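Putative dihydrodipicolinate synthase (Thermus thermophilus, PDB 2PCQ) belongs to the dihydrodipicolinate synthetase family and folds as a TIM barrel, modelled here as an assembly of four chains with a bound potassium ion. Local coordinates at residues P7-A20 against K242-R256. Residues are numbered along the deposited sequence; the frame is centred on the assembly and turned at random.
Sequences PTPFDREGRLDEEA and KQALRHLGLPAGYPR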
ATOM      1  N   PRO A   7      15.661  -8.935 -23.853  1.00 16.08           N
ATOM      2  CA  PRO A   7      14.256  -9.272 -24.069  1.00 16.03           C
ATOM      3  C   PRO A   7      14.145 -10.524 -24.923  1.00 19.07           C
ATOM      4  O   PRO A   7      15.113 -10.928 -25.569  1.00 20.62           O
ATOM      5  CB  PRO A   7      13.708  -8.031 -24.771  1.00 16.19           C
ATOM      6  CG  PRO A   7      14.886  -7.539 -25.544  1.00 20.65           C
ATOM      7  CD  PRO A   7      16.021  -7.688 -24.553  1.00 15.57           C
ATOM      8  N   THR A   8      12.975 -11.157 -24.895  1.00 16.09           N
ATOM      9  CA  THR A   8      12.731 -12.349 -25.694  1.00 14.07           C
ATOM     10  C   THR A   8      11.800 -11.910 -26.819  1.00 15.08           C
ATOM     11  O   THR A   8      10.653 -11.534 -26.579  1.00 15.77           O
ATOM     12  CB  THR A   8      12.061 -13.457 -24.867  1.00 16.65           C
ATOM     13  OG1 THR A   8      12.921 -13.817 -23.779  1.00 15.60           O
ATOM     14  CG2 THR A   8      11.808 -14.687 -25.734  1.00 16.92           C
ATOM     15  N   PRO A   9      12.294 -11.940 -28.065  1.00 18.85           N
ATOM     16  CA  PRO A   9      11.536 -11.541 -29.254  1.00 15.79           C
ATOM     17  C   PRO A   9      10.333 -12.393 -29.636  1.00 18.15           C
ATOM     18  O   PRO A   9      10.395 -13.616 -29.613  1.00 17.67           O
ATOM     19  CB  PRO A   9      12.592 -11.555 -30.364  1.00 17.60           C
ATOM     20  CG  PRO A   9      13.893 -11.385 -29.630  1.00 20.99           C
ATOM     21  CD  PRO A   9      13.687 -12.255 -28.422  1.00 15.57           C
ATOM     22  N   PHE A  10       9.245 -11.711 -29.987  1.00 17.37           N
ATOM     23  CA  PHE A  10       8.008 -12.330 -30.461  1.00 20.39           C
ATOM     24  C   PHE A  10       7.676 -11.493 -31.698  1.00 20.59           C
ATOM     25  O   PHE A  10       8.026 -10.313 -31.743  1.00 19.11           O
ATOM     26  CB  PHE A  10       6.852 -12.151 -29.461  1.00 18.28           C
ATOM     27  CG  PHE A  10       7.035 -12.881 -28.160  1.00 17.77           C
ATOM     28  CD1 PHE A  10       6.880 -14.262 -28.090  1.00 15.88           C
ATOM     29  CD2 PHE A  10       7.360 -12.180 -26.997  1.00 15.77           C
ATOM     30  CE1 PHE A  10       7.045 -14.940 -26.880  1.00 19.54           C
ATOM     31  CE2 PHE A  10       7.527 -12.842 -25.785  1.00 17.01           C
ATOM     32  CZ  PHE A  10       7.371 -14.228 -25.724  1.00 17.05           C
ATOM     33  N   ASP A  11       7.033 -12.079 -32.705  1.00 22.95           N
ATOM     34  CA  ASP A  11       6.646 -11.271 -33.856  1.00 24.34           C
ATOM     35  C   ASP A  11       5.377 -10.555 -33.403  1.00 24.44           C
ATOM     36  O   ASP A  11       4.956 -10.723 -32.259  1.00 21.08           O
ATOM     37  CB  ASP A  11       6.370 -12.127 -35.103  1.00 26.10           C
ATOM     38  CG  ASP A  11       5.345 -13.221 -34.861  1.00 32.25           C
ATOM     39  OD1 ASP A  11       4.382 -13.001 -34.095  1.00 29.35           O
ATOM     40  OD2 ASP A  11       5.501 -14.304 -35.463  1.00 31.93           O
ATOM     41  N   ARG A  12       4.767  -9.763 -34.281  1.00 26.80           N
ATOM     42  CA  ARG A  12       3.554  -9.031 -33.923  1.00 27.29           C
ATOM     43  C   ARG A  12       2.386  -9.917 -33.489  1.00 29.58           C
ATOM     44  O   ARG A  12       1.527  -9.479 -32.721  1.00 30.55           O
ATOM     45  CB  ARG A  12       3.112  -8.135 -35.083  1.00 31.59           C
ATOM     46  CG  ARG A  12       3.904  -6.841 -35.206  1.00 35.30           C
ATOM     47  CD  ARG A  12       3.480  -6.050 -36.433  1.00 36.32           C
ATOM     48  NE  ARG A  12       4.203  -4.789 -36.557  1.00 37.23           N
ATOM     49  CZ  ARG A  12       4.018  -3.738 -35.765  1.00 35.25           C
ATOM     50  NH1 ARG A  12       3.131  -3.788 -34.781  1.00 37.09           N
ATOM     51  NH2 ARG A  12       4.723  -2.635 -35.957  1.00 36.48           N
ATOM     52  N   GLU A  13       2.354 -11.155 -33.976  1.00 27.40           N
ATOM     53  CA  GLU A  13       1.276 -12.075 -33.618  1.00 32.08           C
ATOM     54  C   GLU A  13       1.536 -12.805 -32.299  1.00 31.07           C
ATOM     55  O   GLU A  13       0.676 -13.537 -31.806  1.00 30.22           O
ATOM     56  CB  GLU A  13       1.052 -13.098 -34.735  1.00 35.55           C
ATOM     57  CG  GLU A  13       0.426 -12.526 -36.002  1.00 43.92           C
ATOM     58  CD  GLU A  13       1.311 -11.503 -36.690  1.00 52.48           C
ATOM     59  OE1 GLU A  13       2.472 -11.837 -37.012  1.00 48.83           O
ATOM     60  OE2 GLU A  13       0.842 -10.365 -36.915  1.00 57.30           O
ATOM     61  N   GLY A  14       2.724 -12.614 -31.734  1.00 26.06           N
ATOM     62  CA  GLY A  14       3.038 -13.254 -30.469  1.00 20.31           C
ATOM     63  C   GLY A  14       3.798 -14.560 -30.574  1.00 20.39           C
ATOM     64  O   GLY A  14       3.939 -15.274 -29.585  1.00 20.54           O
ATOM     65  N   ARG A  15       4.285 -14.881 -31.766  1.00 22.11           N
ATOM     66  CA  ARG A  15       5.042 -16.113 -31.958  1.00 23.84           C
ATOM     67  C   ARG A  15       6.497 -15.917 -31.536  1.00 21.34           C
ATOM     68  O   ARG A  15       7.126 -14.923 -31.897  1.00 20.66           O
ATOM     69  CB  ARG A  15       4.993 -16.550 -33.428  1.00 26.51           C
ATOM     70  CG  ARG A  15       3.633 -17.062 -33.896  1.00 37.81           C
ATOM     71  CD  ARG A  15       3.686 -17.518 -35.353  1.00 46.41           C
ATOM     72  NE  ARG A  15       3.768 -16.391 -36.280  1.00 53.03           N
ATOM     73  CZ  ARG A  15       2.715 -15.814 -36.852  1.00 58.07           C
ATOM     74  NH1 ARG A  15       1.491 -16.261 -36.602  1.00 60.61           N
ATOM     75  NH2 ARG A  15       2.884 -14.781 -37.668  1.00 59.90           N
ATOM     76  N   LEU A  16       7.024 -16.858 -30.759  1.00 19.39           N
ATOM     77  CA  LEU A  16       8.411 -16.780 -30.322  1.00 20.81           C
ATOM     78  C   LEU A  16       9.294 -16.775 -31.567  1.00 24.02           C
ATOM     79  O   LEU A  16       9.098 -17.585 -32.475  1.00 22.81           O
ATOM     80  CB  LEU A  16       8.764 -17.987 -29.448  1.00 18.97           C
ATOM     81  CG  LEU A  16      10.237 -18.104 -29.038  1.00 25.00           C
ATOM     82  CD1 LEU A  16      10.625 -16.912 -28.172  1.00 20.66           C
ATOM     83  CD2 LEU A  16      10.465 -19.409 -28.289  1.00 21.22           C
ATOM     84  N   ASP A  17      10.258 -15.862 -31.616  1.00 21.48           N
ATOM     85  CA  ASP A  17      11.159 -15.780 -32.764  1.00 22.36           C
ATOM     86  C   ASP A  17      12.556 -16.204 -32.324  1.00 21.91           C
ATOM     87  O   ASP A  17      13.349 -15.377 -31.876  1.00 21.94           O
ATOM     88  CB  ASP A  17      11.206 -14.351 -33.307  1.00 20.86           C
ATOM     89  CG  ASP A  17      11.916 -14.260 -34.651  1.00 24.66           C
ATOM     90  OD1 ASP A  17      12.839 -15.065 -34.902  1.00 23.76           O
ATOM     91  OD2 ASP A  17      11.558 -13.375 -35.452  1.00 21.41           O
ATOM     92  N   GLU A  18      12.843 -17.495 -32.452  1.00 21.12           N
ATOM     93  CA  GLU A  18      14.133 -18.061 -32.062  1.00 26.46           C
ATOM     94  C   GLU A  18      15.321 -17.430 -32.782  1.00 24.96           C
ATOM     95  O   GLU A  18      16.346 -17.135 -32.165  1.00 23.82           O
ATOM     96  CB  GLU A  18      14.135 -19.572 -32.314  1.00 27.17           C
ATOM     97  CG  GLU A  18      13.117 -20.334 -31.482  1.00 33.14           C
ATOM     98  CD  GLU A  18      13.017 -21.794 -31.875  1.00 39.30           C
ATOM     99  OE1 GLU A  18      14.056 -22.491 -31.883  1.00 36.23           O
ATOM    100  OE2 GLU A  18      11.893 -22.247 -32.175  1.00 43.02           O
ATOM    101  N   GLU A  19      15.186 -17.237 -34.089  1.00 25.93           N
ATOM    102  CA  GLU A  19      16.257 -16.644 -34.882  1.00 26.82           C
ATOM    103  C   GLU A  19      16.589 -15.247 -34.367  1.00 21.11           C
ATOM    104  O   GLU A  19      17.756 -14.903 -34.186  1.00 19.97           O
ATOM    105  CB  GLU A  19      15.850 -16.569 -36.356  1.00 32.64           C
ATOM    106  CG  GLU A  19      15.723 -17.917 -37.058  1.00 45.19           C
ATOM    107  CD  GLU A  19      14.703 -18.835 -36.406  1.00 56.46           C
ATOM    108  OE1 GLU A  19      13.571 -18.375 -36.136  1.00 58.92           O
ATOM    109  OE2 GLU A  19      15.032 -20.020 -36.171  1.00 59.28           O
ATOM    110  N   ALA A  20      15.555 -14.445 -34.131  1.00 19.60           N
ATOM    111  CA  ALA A  20      15.748 -13.088 -33.632  1.00 19.04           C
ATOM    112  C   ALA A  20      16.397 -13.109 -32.253  1.00 18.47           C
ATOM    113  O   ALA A  20      17.266 -12.296 -31.956  1.00 18.24           O
ATOM    114  CB  ALA A  20      14.409 -12.360 -33.566  1.00 16.17           C
ATOM    115  N   LYS A 242      11.766  -2.796 -25.960  1.00 14.62           N
ATOM    116  CA  LYS A 242      11.759  -3.423 -27.273  1.00 17.57           C
ATOM    117  C   LYS A 242      11.651  -2.407 -28.404  1.00 18.59           C
ATOM    118  O   LYS A 242      12.319  -2.542 -29.427  1.00 19.18           O
ATOM    119  CB  LYS A 242      10.629  -4.451 -27.364  1.00 17.54           C
ATOM    120  CG  LYS A 242      10.936  -5.745 -26.616  1.00 15.56           C
ATOM    121  CD  LYS A 242       9.902  -6.825 -26.907  1.00 16.96           C
ATOM    122  CE  LYS A 242      10.385  -8.178 -26.419  1.00 16.78           C
ATOM    123  NZ  LYS A 242       9.422  -9.265 -26.746  1.00 19.63           N
ATOM    124  N   GLN A 243      10.819  -1.387 -28.221  1.00 16.88           N
ATOM    125  CA  GLN A 243      10.668  -0.371 -29.251  1.00 18.79           C
ATOM    126  C   GLN A 243      11.990   0.366 -29.464  1.00 18.49           C
ATOM    127  O   GLN A 243      12.339   0.718 -30.591  1.00 19.19           O
ATOM    128  CB  GLN A 243       9.562   0.618 -28.875  1.00 19.05           C
ATOM    129  CG  GLN A 243       9.401   1.760 -29.876  1.00 19.96           C
ATOM    130  CD  GLN A 243       8.130   2.556 -29.657  1.00 22.79           C
ATOM    131  OE1 GLN A 243       7.664   2.706 -28.526  1.00 16.56           O
ATOM    132  NE2 GLN A 243       7.569   3.083 -30.740  1.00 20.42           N
ATOM    133  N   ALA A 244      12.729   0.583 -28.381  1.00 16.35           N
ATOM    134  CA  ALA A 244      14.018   1.268 -28.455  1.00 17.53           C
ATOM    135  C   ALA A 244      15.022   0.403 -29.211  1.00 19.35           C
ATOM    136  O   ALA A 244      15.758   0.890 -30.071  1.00 18.93           O
ATOM    137  CB  ALA A 244      14.538   1.562 -27.054  1.00 15.13           C
ATOM    138  N   LEU A 245      15.057  -0.885 -28.890  1.00 16.98           N
ATOM    139  CA  LEU A 245      15.977  -1.781 -29.568  1.00 19.39           C
ATOM    140  C   LEU A 245      15.633  -1.877 -31.051  1.00 19.36           C
ATOM    141  O   LEU A 245      16.531  -1.868 -31.890  1.00 22.51           O
ATOM    142  CB  LEU A 245      15.957  -3.165 -28.914  1.00 15.65           C
ATOM    143  CG  LEU A 245      16.669  -3.218 -27.559  1.00 17.78           C
ATOM    144  CD1 LEU A 245      16.327  -4.510 -26.837  1.00 18.80           C
ATOM    145  CD2 LEU A 245      18.173  -3.099 -27.771  1.00 16.11           C
ATOM    146  N   ARG A 246      14.344  -1.962 -31.380  1.00 16.68           N
ATOM    147  CA  ARG A 246      13.943  -2.035 -32.785  1.00 18.90           C
ATOM    148  C   ARG A 246      14.376  -0.751 -33.485  1.00 18.02           C
ATOM    149  O   ARG A 246      14.870  -0.780 -34.610  1.00 18.14           O
ATOM    150  CB  ARG A 246      12.424  -2.208 -32.936  1.00 16.97           C
ATOM    151  CG  ARG A 246      11.869  -3.544 -32.426  1.00 18.76           C
ATOM    152  CD  ARG A 246      10.495  -3.847 -33.032  1.00 16.29           C
ATOM    153  NE  ARG A 246       9.522  -2.785 -32.787  1.00 14.58           N
ATOM    154  CZ  ARG A 246       8.902  -2.582 -31.628  1.00 17.57           C
ATOM    155  NH1 ARG A 246       9.146  -3.376 -30.590  1.00 18.35           N
ATOM    156  NH2 ARG A 246       8.042  -1.581 -31.504  1.00 16.54           N
ATOM    157  N   HIS A 247      14.204   0.377 -32.805  1.00 18.02           N
ATOM    158  CA  HIS A 247      14.582   1.669 -33.364  1.00 19.74           C
ATOM    159  C   HIS A 247      16.071   1.722 -33.699  1.00 22.66           C
ATOM    160  O   HIS A 247      16.470   2.344 -34.684  1.00 21.84           O
ATOM    161  CB  HIS A 247      14.224   2.788 -32.385  1.00 20.24           C
ATOM    162  CG  HIS A 247      14.656   4.147 -32.837  1.00 23.13           C
ATOM    163  ND1 HIS A 247      15.856   4.711 -32.462  1.00 26.21           N
ATOM    164  CD2 HIS A 247      14.053   5.049 -33.646  1.00 21.31           C
ATOM    165  CE1 HIS A 247      15.973   5.903 -33.017  1.00 21.55           C
ATOM    166  NE2 HIS A 247      14.892   6.133 -33.741  1.00 23.24           N
ATOM    167  N   LEU A 248      16.886   1.067 -32.877  1.00 19.19           N
ATOM    168  CA  LEU A 248      18.328   1.026 -33.087  1.00 20.33           C
ATOM    169  C   LEU A 248      18.714  -0.056 -34.092  1.00 20.88           C
ATOM    170  O   LEU A 248      19.893  -0.301 -34.327  1.00 25.69           O
ATOM    171  CB  LEU A 248      19.051   0.773 -31.761  1.00 15.60           C
ATOM    172  CG  LEU A 248      18.896   1.859 -30.694  1.00 17.12           C
ATOM    173  CD1 LEU A 248      19.553   1.401 -29.406  1.00 15.54           C
ATOM    174  CD2 LEU A 248      19.522   3.159 -31.190  1.00 14.96           C
ATOM    175  N   GLY A 249      17.716  -0.712 -34.672  1.00 21.58           N
ATOM    176  CA  GLY A 249      17.989  -1.741 -35.660  1.00 21.72           C
ATOM    177  C   GLY A 249      18.191  -3.163 -35.166  1.00 22.84           C
ATOM    178  O   GLY A 249      18.495  -4.040 -35.968  1.00 23.56           O
ATOM    179  N   LEU A 250      18.037  -3.410 -33.867  1.00 19.66           N
ATOM    180  CA  LEU A 250      18.209  -4.769 -33.351  1.00 21.30           C
ATOM    181  C   LEU A 250      16.876  -5.523 -33.373  1.00 21.44           C
ATOM    182  O   LEU A 250      15.813  -4.927 -33.191  1.00 20.02           O
ATOM    183  CB  LEU A 250      18.789  -4.738 -31.932  1.00 23.66           C
ATOM    184  CG  LEU A 250      20.242  -4.262 -31.827  1.00 25.52           C
ATOM    185  CD1 LEU A 250      20.719  -4.356 -30.389  1.00 27.16           C
ATOM    186  CD2 LEU A 250      21.126  -5.115 -32.717  1.00 32.33           C
ATOM    187  N   PRO A 251      16.917  -6.847 -33.601  1.00 21.82           N
ATOM    188  CA  PRO A 251      15.719  -7.694 -33.660  1.00 21.66           C
ATOM    189  C   PRO A 251      15.078  -8.049 -32.311  1.00 22.46           C
ATOM    190  O   PRO A 251      14.936  -9.227 -31.980  1.00 21.40           O
ATOM    191  CB  PRO A 251      16.224  -8.931 -34.399  1.00 18.54           C
ATOM    192  CG  PRO A 251      17.603  -9.080 -33.848  1.00 17.54           C
ATOM    193  CD  PRO A 251      18.129  -7.644 -33.879  1.00 22.10           C
ATOM    194  N   ALA A 252      14.673  -7.036 -31.551  1.00 19.98           N
ATOM    195  CA  ALA A 252      14.058  -7.257 -30.245  1.00 18.20           C
ATOM    196  C   ALA A 252      12.619  -7.757 -30.332  1.00 19.85           C
ATOM    197  O   ALA A 252      12.083  -8.300 -29.368  1.00 20.08           O
ATOM    198  CB  ALA A 252      14.107  -5.974 -29.426  1.00 15.75           C
ATOM    199  N   GLY A 253      11.987  -7.574 -31.485  1.00 19.55           N
ATOM    200  CA  GLY A 253      10.617  -8.025 -31.629  1.00 18.67           C
ATOM    201  C   GLY A 253       9.617  -7.174 -30.855  1.00 20.63           C
ATOM    202  O   GLY A 253       9.894  -6.019 -30.520  1.00 19.26           O
ATOM    203  N   TYR A 254       8.460  -7.759 -30.555  1.00 14.77           N
ATOM    204  CA  TYR A 254       7.387  -7.054 -29.857  1.00 17.09           C
ATOM    205  C   TYR A 254       6.907  -7.783 -28.612  1.00 17.57           C
ATOM    206  O   TYR A 254       7.099  -8.992 -28.474  1.00 16.82           O
ATOM    207  CB  TYR A 254       6.195  -6.886 -30.802  1.00 17.87           C
ATOM    208  CG  TYR A 254       6.558  -6.242 -32.115  1.00 20.66           C
ATOM    209  CD1 TYR A 254       6.373  -4.877 -32.319  1.00 19.16           C
ATOM    210  CD2 TYR A 254       7.133  -6.992 -33.141  1.00 21.00           C
ATOM    211  CE1 TYR A 254       6.753  -4.273 -33.512  1.00 25.25           C
ATOM    212  CE2 TYR A 254       7.518  -6.401 -34.334  1.00 23.18           C
ATOM    213  CZ  TYR A 254       7.328  -5.043 -34.514  1.00 24.97           C
ATOM    214  OH  TYR A 254       7.717  -4.457 -35.693  1.00 26.16           O
ATOM    215  N   PRO A 255       6.274  -7.051 -27.682  1.00 15.92           N
ATOM    216  CA  PRO A 255       5.767  -7.679 -26.458  1.00 17.22           C
ATOM    217  C   PRO A 255       4.667  -8.652 -26.881  1.00 17.62           C
ATOM    218  O   PRO A 255       3.986  -8.423 -27.881  1.00 17.53           O
ATOM    219  CB  PRO A 255       5.209  -6.495 -25.669  1.00 14.33           C
ATOM    220  CG  PRO A 255       6.067  -5.348 -26.125  1.00 17.69           C
ATOM    221  CD  PRO A 255       6.147  -5.586 -27.614  1.00 15.92           C
ATOM    222  N   ARG A 256       4.482  -9.731 -26.134  1.00 18.73           N
ATOM    223  CA  ARG A 256       3.454 -10.694 -26.501  1.00 19.74           C
ATOM    224  C   ARG A 256       2.065 -10.125 -26.213  1.00 19.14           C
ATOM    225  O   ARG A 256       1.833  -9.567 -25.143  1.00 18.32           O
ATOM    226  CB  ARG A 256       3.663 -12.009 -25.740  1.00 18.24           C
ATOM    227  CG  ARG A 256       3.147 -13.218 -26.496  1.00 16.08           C
ATOM    228  CD  ARG A 256       3.586 -14.546 -25.881  1.00 18.19           C
ATOM    229  NE  ARG A 256       3.627 -15.571 -26.920  1.00 17.49           N
ATOM    230  CZ  ARG A 256       3.827 -16.870 -26.718  1.00 18.63           C
ATOM    231  NH1 ARG A 256       4.008 -17.353 -25.496  1.00 15.64           N
ATOM    232  NH2 ARG A 256       3.858 -17.691 -27.760  1.00 18.53           N
TER
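R256 and F10 meet where the loop after strand 2-6, the first of the TIM barrel, packs against the segment leaving helix 216-247, and they illustrate how one long side chain can serve both an aromatic face and a backbone carbonyl. Followed outward, R256 CB rests near the ring, 3.9 Å from F10 CD2. CG runs alongside G14 CA, and R256 CD stands over the face of F10, 3.9 Å from the ring centroid, in a CH-pi contact. With CG anti to the backbone N (chi1 -151°) and the chain extended to NE, the guanidinium lies almost parallel to the ring, the planes 16° apart. R256 NE gives G14 O a hydrogen bond of 2.7 Å in the carbonyl plane; NH2 adds a weak one to the same oxygen and also forms a salt bridge with E51, while NH1 bonds the carbonyl of H46. G14 closes a type I turn begun at D11.

On the helix side, the extended K242 passes P7 CB with its CE, and K242 NZ hydrogen-bonds T8 O at 2.6 Å, approaching from above the carbonyl plane. K242 NZ also bonds Y254 O at 2.9 Å and pairs with E43, so one ammonium ties both segments to a third loop. The backbones also join directly, Y254 N donating to F10 O at 2.9 Å and a nearly straight 165°. Farther out, R12 CG sits over the centre of the Y254 ring, with R246 CD on the opposite face. P7 and L245 add an apolar tip-to-tip touch.

Two buried cations thus spend their N-H groups on main-chain oxygens as well as carboxylates, which would offset the cost of burying charge and tie the first barrel loop to the chain beyond the long helix.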